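Local coordinates for protein haloacid dehalogenase-like hydrolase (Salmonella enterica subsp. enterica serovar Typhi, PDB 4EZE) that probably hydrolyses O-phosphoserine to serine and phosphate with magnesium as cofactor, the last step of L-serine biosynthesis, at residues F113-T118 with I207-L212; S117-E122 with Y216-A221; A129-M134 with C175-L180; A199-G204 with K248-D253. One frame throughout, in Å; residues are numbered along the deposited sequence.

Contact 1: residues F113-T118 with I207-L212. With NA (sodium ion), chain D.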
loop_
_atom_site.group_PDB
_atom_site.type_symbol
_atom_site.label_atom_id
_atom_site.label_comp_id
_atom_site.label_asym_id
_atom_site.label_seq_id
_atom_site.Cartn_x
_atom_site.Cartn_y
_atom_site.Cartn_z
ATOM N N PHE A 113 -3.691 4.516 -2.122
ATOM C CA PHE A 113 -3.664 3.351 -1.214
ATOM C C PHE A 113 -4.807 2.384 -1.495
ATOM O O PHE A 113 -5.943 2.801 -1.625
ATOM C CB PHE A 113 -3.849 3.801 0.224
ATOM C CG PHE A 113 -2.750 4.667 0.753
ATOM C CD1 PHE A 113 -1.643 4.099 1.366
ATOM C CD2 PHE A 113 -2.846 6.050 0.674
ATOM C CE1 PHE A 113 -0.640 4.897 1.882
ATOM C CE2 PHE A 113 -1.849 6.855 1.185
ATOM C CZ PHE A 113 -0.742 6.277 1.798
ATOM N N ASP A 114 -4.523 1.089 -1.572
ATOM C CA ASP A 114 -5.593 0.101 -1.519
ATOM C C ASP A 114 -6.211 0.271 -0.123
ATOM O O ASP A 114 -5.578 0.859 0.757
ATOM C CB ASP A 114 -5.000 -1.311 -1.676
ATOM C CG ASP A 114 -6.071 -2.399 -1.783
ATOM O OD1 ASP A 114 -7.256 -2.053 -1.919
ATOM O OD2 ASP A 114 -5.728 -3.604 -1.743
ATOM N N MET A 115 -7.414 -0.253 0.102
ATOM C CA MET A 115 -8.033 -0.123 1.425
ATOM C C MET A 115 -7.703 -1.317 2.322
ATOM O O MET A 115 -6.896 -1.201 3.251
ATOM C CB MET A 115 -9.553 0.082 1.324
ATOM C CG MET A 115 -10.289 -0.055 2.662
ATOM S SD MET A 115 -11.961 0.658 2.574
ATOM C CE MET A 115 -12.758 -0.410 1.365
ATOM N N ASP A 116 -8.310 -2.469 2.044
ATOM C CA ASP A 116 -8.177 -3.602 2.952
ATOM C C ASP A 116 -6.733 -4.091 3.088
ATOM O O ASP A 116 -6.049 -4.294 2.100
ATOM C CB ASP A 116 -9.071 -4.759 2.512
ATOM C CG ASP A 116 -10.551 -4.439 2.627
ATOM O OD1 ASP A 116 -10.936 -3.630 3.500
ATOM O OD2 ASP A 116 -11.329 -4.997 1.827
ATOM N N SER A 117 -6.299 -4.311 4.324
ATOM C CA SER A 117 -4.971 -4.843 4.604
ATOM C C SER A 117 -3.864 -3.928 4.066
ATOM O O SER A 117 -2.699 -4.304 4.017
ATOM C CB SER A 117 -4.841 -6.282 4.078
ATOM O OG SER A 117 -5.756 -7.137 4.750
ATOM N N THR A 118 -4.240 -2.724 3.663
ATOM C CA THR A 118 -3.262 -1.714 3.317
ATOM C C THR A 118 -3.495 -0.453 4.146
ATOM O O THR A 118 -2.822 -0.237 5.160
ATOM C CB THR A 118 -3.250 -1.420 1.809
ATOM O OG1 THR A 118 -2.913 -2.617 1.104
ATOM C CG2 THR A 118 -2.193 -0.350 1.488
ATOM N N ILE A 207 -19.329 2.400 1.174
ATOM C CA ILE A 207 -19.694 2.970 2.454
ATOM C C ILE A 207 -18.445 3.085 3.304
ATOM O O ILE A 207 -18.219 4.103 3.943
ATOM C CB ILE A 207 -20.799 2.182 3.173
ATOM C CG1 ILE A 207 -21.286 2.967 4.385
ATOM C CG2 ILE A 207 -20.307 0.822 3.584
ATOM C CD1 ILE A 207 -22.471 2.357 5.065
ATOM N N PHE A 208 -17.622 2.046 3.296
ATOM C CA PHE A 208 -16.356 2.098 4.004
ATOM C C PHE A 208 -15.383 3.095 3.406
ATOM O O PHE A 208 -14.764 3.868 4.119
ATOM C CB PHE A 208 -15.696 0.727 4.003
ATOM C CG PHE A 208 -16.288 -0.227 4.977
ATOM C CD1 PHE A 208 -17.622 -0.541 4.926
ATOM C CD2 PHE A 208 -15.508 -0.819 5.940
ATOM C CE1 PHE A 208 -18.166 -1.417 5.815
ATOM C CE2 PHE A 208 -16.055 -1.700 6.832
ATOM C CZ PHE A 208 -17.389 -1.999 6.767
ATOM N N THR A 209 -15.268 3.081 2.086
ATOM C CA THR A 209 -14.297 3.916 1.408
ATOM C C THR A 209 -14.543 5.399 1.586
ATOM O O THR A 209 -13.634 6.151 1.899
ATOM C CB THR A 209 -14.306 3.619 -0.089
ATOM O OG1 THR A 209 -13.935 2.259 -0.301
ATOM C CG2 THR A 209 -13.336 4.509 -0.812
ATOM N N GLN A 210 -15.786 5.815 1.408
ATOM C CA GLN A 210 -16.134 7.214 1.575
ATOM C C GLN A 210 -15.975 7.653 3.017
ATOM O O GLN A 210 -15.504 8.742 3.295
ATOM C CB GLN A 210 -17.538 7.494 1.051
ATOM C CG GLN A 210 -17.675 7.270 -0.437
ATOM C CD GLN A 210 -16.562 7.916 -1.229
ATOM O OE1 GLN A 210 -16.159 9.035 -0.950
ATOM N NE2 GLN A 210 -16.064 7.210 -2.225
ATOM N N ARG A 211 -16.376 6.784 3.931
ATOM C CA ARG A 211 -16.293 7.075 5.347
ATOM C C ARG A 211 -14.841 7.265 5.767
ATOM O O ARG A 211 -14.513 8.175 6.517
ATOM C CB ARG A 211 -16.943 5.940 6.127
ATOM C CG ARG A 211 -17.420 6.305 7.509
ATOM C CD ARG A 211 -18.456 5.305 7.988
ATOM N NE ARG A 211 -18.497 5.221 9.440
ATOM C CZ ARG A 211 -19.367 5.865 10.202
ATOM N NH1 ARG A 211 -20.278 6.646 9.647
ATOM N NH2 ARG A 211 -19.324 5.727 11.516
ATOM N N LEU A 212 -13.967 6.410 5.255
ATOM C CA LEU A 212 -12.547 6.535 5.519
ATOM C C LEU A 212 -12.009 7.810 4.903
ATOM O O LEU A 212 -11.209 8.511 5.505
ATOM C CB LEU A 212 -11.791 5.335 4.969
ATOM C CG LEU A 212 -12.005 4.044 5.734
ATOM C CD1 LEU A 212 -11.395 2.885 4.996
ATOM C CD2 LEU A 212 -11.417 4.172 7.113
HETATM NA NA NA D . -5.859 -5.188 -0.157
HETATM O O HOH W 1 -5.784 -6.587 -1.745
HETATM O O HOH W 2 -6.802 -7.384 0.652
#

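Contact 2: residues S117-E122 with Y216-A221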
loop_
_atom_site.group_PDB
_atom_site.type_symbol
_atom_site.label_atom_id
_atom_site.label_comp_id
_atom_site.label_asym_id
_atom_site.label_seq_id
_atom_site.Cartn_x
_atom_site.Cartn_y
_atom_site.Cartn_z
ATOM N N SER A 117 -6.299 -4.311 4.324
ATOM C CA SER A 117 -4.971 -4.843 4.604
ATOM C C SER A 117 -3.864 -3.928 4.066
ATOM O O SER A 117 -2.699 -4.304 4.017
ATOM C CB SER A 117 -4.841 -6.282 4.078
ATOM O OG SER A 117 -5.756 -7.137 4.750
ATOM N N THR A 118 -4.240 -2.724 3.663
ATOM C CA THR A 118 -3.262 -1.714 3.317
ATOM C C THR A 118 -3.495 -0.453 4.146
ATOM O O THR A 118 -2.822 -0.237 5.160
ATOM C CB THR A 118 -3.250 -1.420 1.809
ATOM O OG1 THR A 118 -2.913 -2.617 1.104
ATOM C CG2 THR A 118 -2.193 -0.350 1.488
ATOM N N PHE A 119 -4.458 0.369 3.744
ATOM C CA PHE A 119 -4.785 1.562 4.521
ATOM C C PHE A 119 -5.319 1.178 5.901
ATOM O O PHE A 119 -5.016 1.829 6.892
ATOM C CB PHE A 119 -5.801 2.398 3.779
ATOM C CG PHE A 119 -5.923 3.798 4.289
ATOM C CD1 PHE A 119 -5.099 4.813 3.787
ATOM C CD2 PHE A 119 -6.888 4.123 5.242
ATOM C CE1 PHE A 119 -5.221 6.120 4.252
ATOM C CE2 PHE A 119 -7.022 5.428 5.707
ATOM C CZ PHE A 119 -6.187 6.429 5.218
ATOM N N ILE A 120 -6.097 0.100 5.968
ATOM C CA ILE A 120 -6.589 -0.407 7.251
ATOM C C ILE A 120 -6.030 -1.794 7.428
ATOM O O ILE A 120 -5.712 -2.436 6.438
ATOM C CB ILE A 120 -8.135 -0.429 7.320
ATOM C CG1 ILE A 120 -8.728 -1.260 6.178
ATOM C CG2 ILE A 120 -8.697 0.987 7.250
ATOM C CD1 ILE A 120 -10.225 -1.487 6.328
ATOM N N ALA A 121 -5.856 -2.253 8.668
ATOM C CA ALA A 121 -5.294 -3.592 8.860
ATOM C C ALA A 121 -6.279 -4.686 8.455
ATOM O O ALA A 121 -5.880 -5.799 8.072
ATOM C CB ALA A 121 -4.827 -3.789 10.296
ATOM N N GLU A 122 -7.569 -4.374 8.494
ATOM C CA GLU A 122 -8.570 -5.439 8.352
ATOM C C GLU A 122 -9.097 -5.668 6.937
ATOM O O GLU A 122 -8.773 -4.940 5.994
ATOM C CB GLU A 122 -9.741 -5.206 9.321
ATOM C CG GLU A 122 -9.337 -5.076 10.797
ATOM C CD GLU A 122 -9.006 -3.655 11.190
ATOM O OE1 GLU A 122 -9.000 -2.783 10.295
ATOM O OE2 GLU A 122 -8.751 -3.414 12.393
ATOM N N TYR A 216 -10.516 10.997 7.282
ATOM C CA TYR A 216 -9.090 11.319 7.316
ATOM C C TYR A 216 -8.713 12.334 6.280
ATOM O O TYR A 216 -7.538 12.495 5.985
ATOM C CB TYR A 216 -8.230 10.076 7.103
ATOM C CG TYR A 216 -8.410 9.053 8.174
ATOM C CD1 TYR A 216 -7.840 9.227 9.416
ATOM C CD2 TYR A 216 -9.164 7.922 7.960
ATOM C CE1 TYR A 216 -8.024 8.303 10.421
ATOM C CE2 TYR A 216 -9.343 6.987 8.966
ATOM C CZ TYR A 216 -8.758 7.185 10.197
ATOM O OH TYR A 216 -8.908 6.259 11.221
ATOM N N GLN A 217 -9.706 13.003 5.705
ATOM C CA GLN A 217 -9.417 14.147 4.851
ATOM C C GLN A 217 -8.719 13.761 3.559
ATOM O O GLN A 217 -8.053 14.596 2.973
ATOM C CB GLN A 217 -8.509 15.144 5.591
ATOM C CG GLN A 217 -9.096 15.747 6.858
ATOM C CD GLN A 217 -10.385 16.489 6.587
ATOM O OE1 GLN A 217 -10.446 17.712 6.706
ATOM N NE2 GLN A 217 -11.421 15.753 6.199
ATOM N N LEU A 218 -8.850 12.513 3.114
ATOM C CA LEU A 218 -8.203 12.097 1.871
ATOM C C LEU A 218 -8.800 12.901 0.728
ATOM O O LEU A 218 -9.951 13.312 0.800
ATOM C CB LEU A 218 -8.364 10.589 1.631
ATOM C CG LEU A 218 -7.919 9.732 2.813
ATOM C CD1 LEU A 218 -7.972 8.247 2.489
ATOM C CD2 LEU A 218 -6.510 10.154 3.205
ATOM N N ASP A 219 -8.020 13.140 -0.321
ATOM C CA ASP A 219 -8.497 13.970 -1.426
ATOM C C ASP A 219 -9.481 13.197 -2.280
ATOM O O ASP A 219 -10.517 13.730 -2.669
ATOM C CB ASP A 219 -7.338 14.470 -2.285
ATOM C CG ASP A 219 -6.276 15.173 -1.471
ATOM O OD1 ASP A 219 -6.581 16.184 -0.800
ATOM O OD2 ASP A 219 -5.131 14.709 -1.492
ATOM N N TYR A 220 -9.160 11.934 -2.553
ATOM C CA TYR A 220 -10.013 11.084 -3.396
ATOM C C TYR A 220 -10.246 9.713 -2.793
ATOM O O TYR A 220 -9.520 9.269 -1.897
ATOM C CB TYR A 220 -9.398 10.929 -4.794
ATOM C CG TYR A 220 -9.159 12.262 -5.457
ATOM C CD1 TYR A 220 -10.156 12.865 -6.205
ATOM C CD2 TYR A 220 -7.950 12.938 -5.296
ATOM C CE1 TYR A 220 -9.958 14.097 -6.793
ATOM C CE2 TYR A 220 -7.739 14.172 -5.884
ATOM C CZ TYR A 220 -8.754 14.745 -6.630
ATOM O OH TYR A 220 -8.578 15.966 -7.223
ATOM N N ALA A 221 -11.249 9.030 -3.325
ATOM C CA ALA A 221 -11.658 7.743 -2.812
ATOM C C ALA A 221 -12.568 7.112 -3.864
ATOM O O ALA A 221 -13.491 7.742 -4.335
ATOM C CB ALA A 221 -12.381 7.912 -1.482
#

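Contact 3: residues A129-M134 with C175-L180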
loop_
_atom_site.group_PDB
_atom_site.type_symbol
_atom_site.label_atom_id
_atom_site.label_comp_id
_atom_site.label_asym_id
_atom_site.label_seq_id
_atom_site.Cartn_x
_atom_site.Cartn_y
_atom_site.Cartn_z
ATOM N N ALA A 129 -18.897 -10.095 7.730
ATOM C CA ALA A 129 -19.226 -11.496 7.837
ATOM C C ALA A 129 -19.115 -12.023 9.253
ATOM O O ALA A 129 -20.022 -12.714 9.734
ATOM C CB ALA A 129 -18.337 -12.315 6.917
ATOM N N ARG A 130 -18.007 -11.726 9.923
ATOM C CA ARG A 130 -17.838 -12.265 11.258
ATOM C C ARG A 130 -18.856 -11.644 12.203
ATOM O O ARG A 130 -19.401 -12.319 13.065
ATOM C CB ARG A 130 -16.407 -12.132 11.791
ATOM C CG ARG A 130 -15.985 -13.369 12.586
ATOM C CD ARG A 130 -14.623 -13.246 13.252
ATOM N NE ARG A 130 -14.546 -12.025 14.040
ATOM C CZ ARG A 130 -13.784 -10.990 13.715
ATOM N NH1 ARG A 130 -13.024 -11.062 12.630
ATOM N NH2 ARG A 130 -13.771 -9.896 14.474
ATOM N N GLU A 131 -19.134 -10.361 12.021
ATOM C CA GLU A 131 -20.159 -9.697 12.809
ATOM C C GLU A 131 -21.527 -10.386 12.640
ATOM O O GLU A 131 -22.353 -10.361 13.543
ATOM C CB GLU A 131 -20.267 -8.237 12.390
ATOM C CG GLU A 131 -21.293 -7.437 13.160
ATOM C CD GLU A 131 -20.747 -6.955 14.482
ATOM O OE1 GLU A 131 -19.613 -7.353 14.833
ATOM O OE2 GLU A 131 -21.446 -6.177 15.164
ATOM N N LEU A 132 -21.747 -11.012 11.488
ATOM C CA LEU A 132 -23.046 -11.566 11.150
ATOM C C LEU A 132 -23.119 -13.074 11.331
ATOM O O LEU A 132 -24.149 -13.693 11.051
ATOM C CB LEU A 132 -23.415 -11.199 9.707
ATOM C CG LEU A 132 -23.581 -9.688 9.539
ATOM C CD1 LEU A 132 -24.188 -9.311 8.196
ATOM C CD2 LEU A 132 -24.410 -9.136 10.680
ATOM N N GLY A 133 -22.037 -13.676 11.800
ATOM C CA GLY A 133 -22.027 -15.130 11.976
ATOM C C GLY A 133 -21.790 -15.910 10.682
ATOM O O GLY A 133 -22.115 -17.095 10.591
ATOM N N MET A 134 -21.205 -15.266 9.674
ATOM C CA MET A 134 -21.091 -15.923 8.372
ATOM C C MET A 134 -19.671 -16.122 7.886
ATOM O O MET A 134 -19.445 -16.279 6.686
ATOM C CB MET A 134 -21.789 -15.109 7.319
ATOM C CG MET A 134 -22.913 -14.237 7.818
ATOM S SD MET A 134 -23.927 -13.989 6.359
ATOM C CE MET A 134 -24.618 -15.634 6.189
ATOM N N CYS A 175 -17.265 -0.409 10.312
ATOM C CA CYS A 175 -16.316 0.546 9.776
ATOM C C CYS A 175 -15.623 1.293 10.900
ATOM O O CYS A 175 -14.434 1.556 10.842
ATOM C CB CYS A 175 -17.021 1.534 8.859
ATOM S SG CYS A 175 -15.914 2.657 8.035
ATOM N N ASP A 176 -16.386 1.624 11.929
ATOM C CA ASP A 176 -15.875 2.373 13.066
ATOM C C ASP A 176 -14.775 1.642 13.821
ATOM O O ASP A 176 -13.863 2.264 14.339
ATOM C CB ASP A 176 -17.007 2.788 13.999
ATOM C CG ASP A 176 -17.773 3.985 13.484
ATOM O OD1 ASP A 176 -17.475 4.443 12.366
ATOM O OD2 ASP A 176 -18.672 4.471 14.194
ATOM N N ARG A 177 -14.880 0.327 13.923
ATOM C CA ARG A 177 -13.873 -0.441 14.645
ATOM C C ARG A 177 -12.651 -0.866 13.806
ATOM O O ARG A 177 -11.758 -1.543 14.301
ATOM C CB ARG A 177 -14.498 -1.625 15.382
ATOM C CG ARG A 177 -15.038 -2.714 14.508
ATOM C CD ARG A 177 -15.345 -3.928 15.346
ATOM N NE ARG A 177 -15.378 -5.142 14.547
ATOM C CZ ARG A 177 -16.493 -5.736 14.148
ATOM N NH1 ARG A 177 -17.666 -5.228 14.491
ATOM N NH2 ARG A 177 -16.433 -6.837 13.418
ATOM N N MET A 178 -12.628 -0.477 12.537
ATOM C CA MET A 178 -11.488 -0.746 11.670
ATOM C C MET A 178 -10.297 0.076 12.143
ATOM O O MET A 178 -10.476 1.174 12.652
ATOM C CB MET A 178 -11.816 -0.387 10.224
ATOM C CG MET A 178 -12.851 -1.278 9.577
ATOM S SD MET A 178 -12.571 -3.019 9.922
ATOM C CE MET A 178 -13.410 -3.759 8.541
ATOM N N THR A 179 -9.083 -0.442 11.981
ATOM C CA THR A 179 -7.919 0.294 12.464
ATOM C C THR A 179 -6.998 0.737 11.344
ATOM O O THR A 179 -6.618 -0.053 10.472
ATOM C CB THR A 179 -7.119 -0.522 13.495
ATOM O OG1 THR A 179 -7.004 -1.869 13.034
ATOM C CG2 THR A 179 -7.845 -0.526 14.842
ATOM N N LEU A 180 -6.673 2.023 11.371
ATOM C CA LEU A 180 -5.650 2.603 10.518
ATOM C C LEU A 180 -4.381 1.781 10.622
ATOM O O LEU A 180 -4.011 1.377 11.724
ATOM C CB LEU A 180 -5.334 3.987 11.031
ATOM C CG LEU A 180 -4.920 4.861 9.878
ATOM C CD1 LEU A 180 -5.826 4.446 8.746
ATOM C CD2 LEU A 180 -5.091 6.332 10.206
#

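Contact 4: residues A199-G204 with K248-D253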
loop_
_atom_site.group_PDB
_atom_site.type_symbol
_atom_site.label_atom_id
_atom_site.label_comp_id
_atom_site.label_asym_id
_atom_site.label_seq_id
_atom_site.Cartn_x
_atom_site.Cartn_y
_atom_site.Cartn_z
ATOM N N ALA A 199 -5.247 9.315 -2.338
ATOM C CA ALA A 199 -6.395 8.591 -2.854
ATOM C C ALA A 199 -6.499 7.212 -2.198
ATOM O O ALA A 199 -5.484 6.584 -1.893
ATOM C CB ALA A 199 -6.272 8.426 -4.360
ATOM N N ILE A 200 -7.727 6.759 -1.970
ATOM C CA ILE A 200 -7.973 5.344 -1.786
ATOM C C ILE A 200 -8.541 4.787 -3.069
ATOM O O ILE A 200 -9.472 5.359 -3.631
ATOM C CB ILE A 200 -8.945 5.059 -0.633
ATOM C CG1 ILE A 200 -8.193 5.203 0.683
ATOM C CG2 ILE A 200 -9.517 3.649 -0.740
ATOM C CD1 ILE A 200 -8.997 4.720 1.852
ATOM N N ILE A 201 -7.970 3.677 -3.538
ATOM C CA ILE A 201 -8.510 2.970 -4.697
ATOM C C ILE A 201 -8.600 1.496 -4.343
ATOM O O ILE A 201 -7.581 0.878 -4.036
ATOM C CB ILE A 201 -7.634 3.155 -5.945
ATOM C CG1 ILE A 201 -7.478 4.647 -6.270
ATOM C CG2 ILE A 201 -8.271 2.448 -7.127
ATOM C CD1 ILE A 201 -6.636 4.927 -7.518
ATOM N N SER A 202 -9.815 0.940 -4.379
ATOM C CA SER A 202 -10.100 -0.341 -3.749
ATOM C C SER A 202 -11.293 -1.099 -4.364
ATOM O O SER A 202 -12.254 -0.478 -4.843
ATOM C CB SER A 202 -10.442 -0.083 -2.274
ATOM O OG SER A 202 -11.151 -1.184 -1.716
ATOM N N GLY A 203 -11.231 -2.434 -4.296
ATOM C CA GLY A 203 -12.343 -3.324 -4.681
ATOM C C GLY A 203 -13.409 -3.477 -3.606
ATOM O O GLY A 203 -14.324 -4.284 -3.749
ATOM N N GLY A 204 -13.303 -2.691 -2.532
ATOM C CA GLY A 204 -14.225 -2.794 -1.400
ATOM C C GLY A 204 -15.493 -1.963 -1.526
ATOM O O GLY A 204 -15.770 -1.397 -2.578
ATOM N N LYS A 248 -6.154 0.090 -11.644
ATOM C CA LYS A 248 -5.140 0.749 -12.448
ATOM C C LYS A 248 -5.763 1.901 -13.265
ATOM O O LYS A 248 -5.297 3.038 -13.243
ATOM C CB LYS A 248 -4.482 -0.272 -13.380
ATOM C CG LYS A 248 -3.770 0.379 -14.543
ATOM C CD LYS A 248 -2.947 -0.607 -15.327
ATOM C CE LYS A 248 -2.224 0.107 -16.459
ATOM N NZ LYS A 248 -1.569 -0.927 -17.296
ATOM N N GLN A 249 -6.831 1.594 -13.977
ATOM C CA GLN A 249 -7.457 2.564 -14.869
ATOM C C GLN A 249 -7.969 3.798 -14.123
ATOM O O GLN A 249 -7.913 4.914 -14.634
ATOM C CB GLN A 249 -8.600 1.901 -15.641
ATOM C CG GLN A 249 -9.126 2.772 -16.759
ATOM C CD GLN A 249 -8.082 2.952 -17.838
ATOM O OE1 GLN A 249 -7.600 1.975 -18.419
ATOM N NE2 GLN A 249 -7.718 4.200 -18.110
ATOM N N THR A 250 -8.496 3.590 -12.925
ATOM C CA THR A 250 -8.874 4.704 -12.039
ATOM C C THR A 250 -7.632 5.534 -11.702
ATOM O O THR A 250 -7.675 6.757 -11.676
ATOM C CB THR A 250 -9.481 4.159 -10.733
ATOM O OG1 THR A 250 -10.544 3.264 -11.059
ATOM C CG2 THR A 250 -10.021 5.280 -9.841
ATOM N N LEU A 251 -6.510 4.874 -11.447
ATOM C CA LEU A 251 -5.296 5.626 -11.161
ATOM C C LEU A 251 -4.865 6.436 -12.371
ATOM O O LEU A 251 -4.516 7.598 -12.245
ATOM C CB LEU A 251 -4.182 4.700 -10.719
ATOM C CG LEU A 251 -2.948 5.404 -10.171
ATOM C CD1 LEU A 251 -3.315 6.442 -9.111
ATOM C CD2 LEU A 251 -2.008 4.351 -9.598
ATOM N N VAL A 252 -4.896 5.809 -13.544
ATOM C CA VAL A 252 -4.520 6.462 -14.780
ATOM C C VAL A 252 -5.407 7.676 -15.016
ATOM O O VAL A 252 -4.918 8.796 -15.259
ATOM C CB VAL A 252 -4.666 5.503 -15.972
ATOM C CG1 VAL A 252 -4.468 6.246 -17.291
ATOM C CG2 VAL A 252 -3.658 4.386 -15.845
ATOM N N ASP A 253 -6.714 7.451 -14.928
ATOM C CA ASP A 253 -7.687 8.518 -15.190
ATOM C C ASP A 253 -7.538 9.662 -14.188
ATOM O O ASP A 253 -7.727 10.828 -14.542
ATOM C CB ASP A 253 -9.145 7.988 -15.252
ATOM C CG ASP A 253 -9.355 6.886 -16.338
ATOM O OD1 ASP A 253 -8.438 6.619 -17.146
ATOM O OD2 ASP A 253 -10.449 6.272 -16.386
#

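Contact 1: residues F113-T118 with I207-L212
Met115 is the middle residue of Asp114-Met115-Asp116, the start of the DxDxT signature (motif I) of HAD hydrolases, and its side chain packs on helix 206-216 on the side remote from the metal. CG sits anti to the backbone N (chi1 168°) and the chain stays extended as far as SD; a bend at chi3 of 64° then turns CE along the helix surface. SD presses closely on Leu212 CD1 at 3.3 Å and lies 4.0 Å from Phe208 CB, so Phe208 takes part through its methylene rather than its ring. Met115 CE comes to 3.4 Å from Thr209 OG1, a van der Waals touch, for that hydroxyl has its polar partners in Leu205 O and Ser223 OG. No hydrogen bond joins the two segments. Behind the methionine, the sodium ion is bound by Asp114 OD2 at 2.2 Å and by the carbonyl Asp116 O at 2.4 Å; two waters and Asp270 complete the site, which probably serves magnesium in the working enzyme. The other oxygen, Asp114 OD1, accepts a bent bond from Met115 N at 2.7 Å, met 48° out of the carboxylate plane, which may restrain the carboxylate of the predicted nucleophile. The pi-type turn at 115-118, the squiggle of HAD folds, thus lies between helix 206-216 and the metal, while Ile200 and Ser202 of strand 197-202 also touch Met115.

Contact 2: residues S117-E122 with Y216-A221
Phe119 and Tyr216 meet as an offset edge-to-face pair: the Phe119 edge is directed at the Tyr216 face, the ring planes stand 66° apart and the centroids are separated by 5.9 Å. The nearest carbons are Phe119 CE2 and Tyr216 CD2, 4.0 Å apart, with CD2 close to the plane of the phenylalanine ring. The Leu218 side chain points back against that of Phe119, and one methyl, CD1, meets the ring's outer end obliquely, 3.7 Å from Phe119 CZ and 3.9 Å from Phe119 CE1. Having CG anti to the backbone N (chi1 -164°) carries the Phe119 ring out from the short helix 115-119 to where Tyr216 and Leu218 meet it. Phe119 closes the squiggle, the wide helical turn that follows the first strand of the HAD Rossmann-like core, and the chain beyond it leads toward the cap; Ser117 N bonds to Glu122 O at 3.1 Å across this departure. On the other segment, helix 206-216 ends in a Schellman motif at Gln217, whose positive phi turns the chain so that Leu218 follows Tyr216 against Phe119 before strand 220-224 begins. Phe113 adds a second edge-to-face partner to the Phe119 ring, and Leu180 touches both Phe119 and Tyr216. The side chain of Phe119 lies about 7 Å, at the nearest side-chain atoms, from that of Asp114, the predicted nucleophile.

Contact 3: residues A129-M134 with C175-L180
Glu131 and Arg177 join two helix ends in the helical C1-type cap, inserted after the squiggle of this HAD phosphatase: helix 124-131 on one side, the end of helix 168-176 on the other. The ionic link is a salt bridge in which Arg177 NH1 donates a bent bond to Glu131 OE1 at 2.9 Å. It is not a flat, two-pronged pairing. NH1 sits 65° out of the carboxylate plane, and OE1 lies 30° out of the guanidinium plane; Arg177 NH2 stays 3.5 Å from the same OE1. The Arg177 chain, extended from CG to NE, reaches across to helix 124-131. Beside the bridge, Arg130 NH2 comes to 4.2 Å from Arg177 NH2, and Glu127 probably offsets the like charges, as it forms a salt bridge to each arginine. These are surface groups, so water probably weakens the ionic forces. Backbone bonds shape the helix end that holds Glu131: Gly133, with positive phi, makes a Schellman motif. There Ala129 O accepts two amides from opposite faces of its carbonyl plane, Met134 N at 2.8 Å and Leu132 N at 3.0 Å.

Contact 4: residues A199-G204 with K248-D253
Asp253 OD1 accepts from Gln249 NE2 at 2.7 Å in a nearly straight bond (158°), one helical turn apart on helix 244-258; OD1 lies in the amide plane of Gln249, and NE2 reaches it on the syn side of the carboxylate, 29° out of the carboxylate plane. That bond belongs to the outer surface of the helix, whereas Thr250 points toward the strand and Leu251 meets Ile201 of strand 197-202 with its N, CA, CB and CD1. Ile201 does all the touching from the strand. Its CG1 is anti to the carbonyl carbon (chi1 -57°) and CD1 continues in an extended chain, which brings this methyl against the helix backbone: Ile201 CD1 is 3.9 Å from Leu251 N and 4.0 Å from the branch methyl Leu251 CD1. Toward Thr250 the side chains slide past one another in opposite directions, Ile201 CD1 lying 4.1 Å from Thr250 CG2 while Ile201 CG2 lies 4.2 Å from Thr250 CB. Thr250 OG1 is bonded back to Asn246 O, and the carbons CB and CG2 are what meet Ile201. Met277 touches both Ile201 and Leu251, and Phe222 touches Ile201 and Thr250. At the end of the segment Ser202 OG takes Gly204 N at 2.8 Å, an ST turn where the chain swings off the sheet. Ser202, which touches Asp114, is consistent with the motif II serine of HAD hydrolases; the contact is the helix-on-sheet packing of their Rossmann-like core.

Overall arrangement
Contacts 1 and 2 share Ser117, Thr118 and helix 115-119, with centres 4 Å apart; helix 206-216 and strand 220-224, which follow each other, supply their second segments. Contact 4 lies about 11 to 12 Å from both, centre to centre, and uses strand 197-202, between strands 110-113 and 220-224 of the parallel sheet. Ile200 touches Met115 and Phe119 while the neighbouring Ile201 meets helix 244-258, so contacts 1 and 2 lie over one face of strand 197-202 and contact 4 over the other. Contact 3 falls, along the chain, between the halves of contacts 1 and 2, in the helical insertion; its centre is about 23 Å from that of contact 4. Phe208 packing on Cys175 and Met178, and the Ala121 N to Thr179 O bond, join it to contacts 1 and 2.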